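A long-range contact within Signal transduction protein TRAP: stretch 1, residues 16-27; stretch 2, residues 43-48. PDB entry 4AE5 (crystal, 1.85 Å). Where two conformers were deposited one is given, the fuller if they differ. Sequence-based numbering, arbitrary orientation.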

# COMPACT_ATOMS: atom_id res chain seq x y z
N GLN A 16 0.63 21.05 -3.15
CA GLN A 16 0.54 22.17 -2.17
C GLN A 16 0.66 21.65 -0.70
O GLN A 16 1.36 22.25 0.14
N ILE A 17 -0.01 20.53 -0.37
CA ILE A 17 0.14 19.94 0.99
C ILE A 17 1.58 19.58 1.22
O ILE A 17 2.16 19.90 2.26
N LYS A 18 2.20 18.96 0.21
CA LYS A 18 3.58 18.57 0.34
C LYS A 18 4.52 19.73 0.73
O LYS A 18 5.34 19.64 1.69
N ILE A 19 4.39 20.81 -0.01
CA ILE A 19 5.32 21.94 0.11
C ILE A 19 5.00 22.84 1.32
O ILE A 19 5.90 23.49 1.87
N ASN A 20 3.74 22.87 1.72
CA ASN A 20 3.33 23.51 2.97
C ASN A 20 3.83 22.82 4.22
O ASN A 20 3.89 23.46 5.27
N ASN A 21 4.22 21.56 4.13
CA ASN A 21 4.52 20.77 5.35
C ASN A 21 5.86 20.08 5.22
O ASN A 21 5.92 18.85 5.21
N PRO A 22 6.94 20.87 5.10
CA PRO A 22 8.23 20.34 4.74
C PRO A 22 8.87 19.43 5.85
O PRO A 22 9.74 18.60 5.52
N THR A 23 8.45 19.58 7.11
CA THR A 23 8.93 18.72 8.21
C THR A 23 8.34 17.26 8.24
O THR A 23 8.78 16.38 9.01
N HIS A 24 7.34 17.03 7.40
CA HIS A 24 6.67 15.77 7.27
C HIS A 24 7.15 15.07 6.03
O HIS A 24 7.27 15.71 4.95
N GLN A 25 7.31 13.75 6.16
CA GLN A 25 7.84 12.91 5.08
C GLN A 25 6.68 12.38 4.27
O GLN A 25 6.19 11.23 4.49
N LEU A 26 6.26 13.17 3.29
CA LEU A 26 5.11 12.82 2.46
C LEU A 26 5.61 12.29 1.12
O LEU A 26 6.59 12.81 0.58
N PHE A 27 4.97 11.23 0.62
CA PHE A 27 5.36 10.58 -0.67
C PHE A 27 4.18 10.73 -1.66
O PHE A 27 3.06 10.26 -1.42
N GLY A 43 2.92 9.78 14.91
CA GLY A 43 2.39 11.05 15.46
C GLY A 43 1.14 11.58 14.76
O GLY A 43 0.33 10.80 14.26
N GLU A 44 1.00 12.91 14.71
CA GLU A 44 -0.10 13.57 13.97
C GLU A 44 0.17 13.59 12.47
O GLU A 44 1.31 13.78 12.07
N THR A 45 -0.86 13.40 11.66
CA THR A 45 -0.74 13.59 10.21
C THR A 45 -1.13 15.05 9.83
O THR A 45 -1.91 15.72 10.56
N VAL A 46 -0.59 15.54 8.72
CA VAL A 46 -1.02 16.83 8.16
C VAL A 46 -2.12 16.71 7.08
O VAL A 46 -2.54 17.71 6.49
N LEU A 47 -2.59 15.50 6.82
CA LEU A 47 -3.60 15.27 5.79
C LEU A 47 -4.98 15.45 6.41
O LEU A 47 -5.13 15.18 7.59
N LYS A 48 -5.96 15.96 5.66
CA LYS A 48 -7.33 16.18 6.21
C LYS A 48 -8.34 15.13 5.69
O LYS A 48 -8.37 14.82 4.50

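A loop with no regular secondary structure can still make a close side-chain contact if one small, branched side chain lodges among several partners, and Val46 of TRAP illustrates the principle. Its CA-to-CB bond points toward the other stretch, and with chi1 in the m well, both methyl groups lie against His24, and CG2 also reaches the apolar side chains of Leu26 and Ile17. CG1 sits over a face of the His24 ring, 3.5 Å from the ring centroid and only 13° off the normal, a CH-pi contact; CG2 lies 3.9 Å from CD1 of Leu26 and 4.4 Å from CG2 of Ile17.

His24 closes the type I turn that begins at Asn21, just beyond the helix. Its CA-to-CB bond points toward the second stretch, and with chi1 m and chi2 at -111° the ring presents a face to Val46 and an edge to the backbone of Glu44, with CE1 3.4 Å from the carbonyl O of Glu44. Its ND1 is hydrogen-bonded elsewhere in the structure.

Leu47 extends the apolar patch. Its CA-to-CB bond runs sideways, but the mt rotamer brings the chain's end nearer: CD2 lies 3.8 Å from CG2 of Ile17 and 4.1 Å from CD2 of Leu26, both of them mt as well. No hydrogen bond crosses between the stretches; within the second, Leu47 N donates to Thr45 OG1 at 3.1 Å.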

# COMPACT_ATOMS: atom_id res chain seq x y z
CB GLN A 16 -0.77 22.96 -2.38
CG GLN A 16 -0.83 24.25 -1.53
CD GLN A 16 0.15 25.23 -2.08
OE1 GLN A 16 0.07 25.59 -3.25
NE2 GLN A 16 1.12 25.63 -1.27
CB ILE A 17 -0.86 18.78 1.29
CG1 ILE A 17 -2.31 19.32 1.26
CG2 ILE A 17 -0.49 18.06 2.61
CD1 ILE A 17 -3.37 18.22 1.39
CB LYS A 18 4.04 17.94 -0.96
CG LYS A 18 5.10 16.90 -0.75
CD LYS A 18 5.39 16.23 -2.07
CE LYS A 18 6.81 16.54 -2.49
NZ LYS A 18 7.79 15.88 -1.59
CB ILE A 19 5.39 22.74 -1.20
CG1 ILE A 19 5.81 21.86 -2.37
CG2 ILE A 19 6.37 23.91 -1.09
CD1 ILE A 19 7.28 21.48 -2.34
CB ASN A 20 1.78 23.66 3.08
CG ASN A 20 1.22 24.68 2.09
OD1 ASN A 20 0.00 24.95 2.08
ND2 ASN A 20 2.08 25.23 1.25
CB ASN A 21 3.41 19.73 5.58
CG ASN A 21 2.07 20.38 5.92
OD1 ASN A 21 1.11 20.40 5.10
ND2 ASN A 21 2.01 20.93 7.09
CB PRO A 22 9.07 21.60 4.50
CG PRO A 22 8.41 22.68 5.28
CD PRO A 22 7.02 22.25 5.65
CB THR A 23 8.71 19.37 9.59
OG1 THR A 23 7.30 19.52 9.85
CG2 THR A 23 9.47 20.78 9.72
CB HIS A 24 5.15 15.96 7.18
CG HIS A 24 4.51 16.25 8.51
ND1 HIS A 24 3.69 15.37 9.14
CD2 HIS A 24 4.66 17.34 9.37
CE1 HIS A 24 3.32 15.90 10.34
NE2 HIS A 24 3.90 17.12 10.46
CB GLN A 25 8.63 11.73 5.66
CG GLN A 25 9.83 12.12 6.50
CD GLN A 25 9.61 11.85 8.01
OE1 GLN A 25 8.84 12.55 8.68
NE2 GLN A 25 10.29 10.81 8.53
CB LEU A 26 4.20 14.06 2.30
CG LEU A 26 3.41 14.57 3.51
CD1 LEU A 26 3.17 16.06 3.43
CD2 LEU A 26 2.03 13.91 3.56
CB PHE A 27 5.72 9.11 -0.40
CG PHE A 27 6.93 8.98 0.54
CD1 PHE A 27 8.22 9.09 0.04
CD2 PHE A 27 6.76 8.82 1.90
CE1 PHE A 27 9.35 8.98 0.88
CE2 PHE A 27 7.88 8.72 2.77
CZ PHE A 27 9.17 8.79 2.25
CB GLU A 44 -0.33 15.03 14.44
CG GLU A 44 -0.55 15.19 15.93
CD GLU A 44 -1.66 14.31 16.50
OE1 GLU A 44 -2.72 14.12 15.88
OE2 GLU A 44 -1.46 13.79 17.61
CB THR A 45 -1.62 12.60 9.39
OG1 THR A 45 -1.45 12.88 8.00
CG2 THR A 45 -3.08 12.79 9.71
CB VAL A 46 0.18 17.66 7.62
CG1 VAL A 46 1.03 18.15 8.79
CG2 VAL A 46 0.99 16.85 6.60
CB LEU A 47 -3.43 13.87 5.22
CG LEU A 47 -2.09 13.67 4.53
CD1 LEU A 47 -1.98 12.22 4.04
CD2 LEU A 47 -1.98 14.67 3.38
CB LYS A 48 -7.85 17.62 5.93
CG LYS A 48 -6.81 18.71 6.14
CD LYS A 48 -7.36 19.92 6.90
CE LYS A 48 -8.22 20.86 6.06
NZ LYS A 48 -7.52 22.13 5.70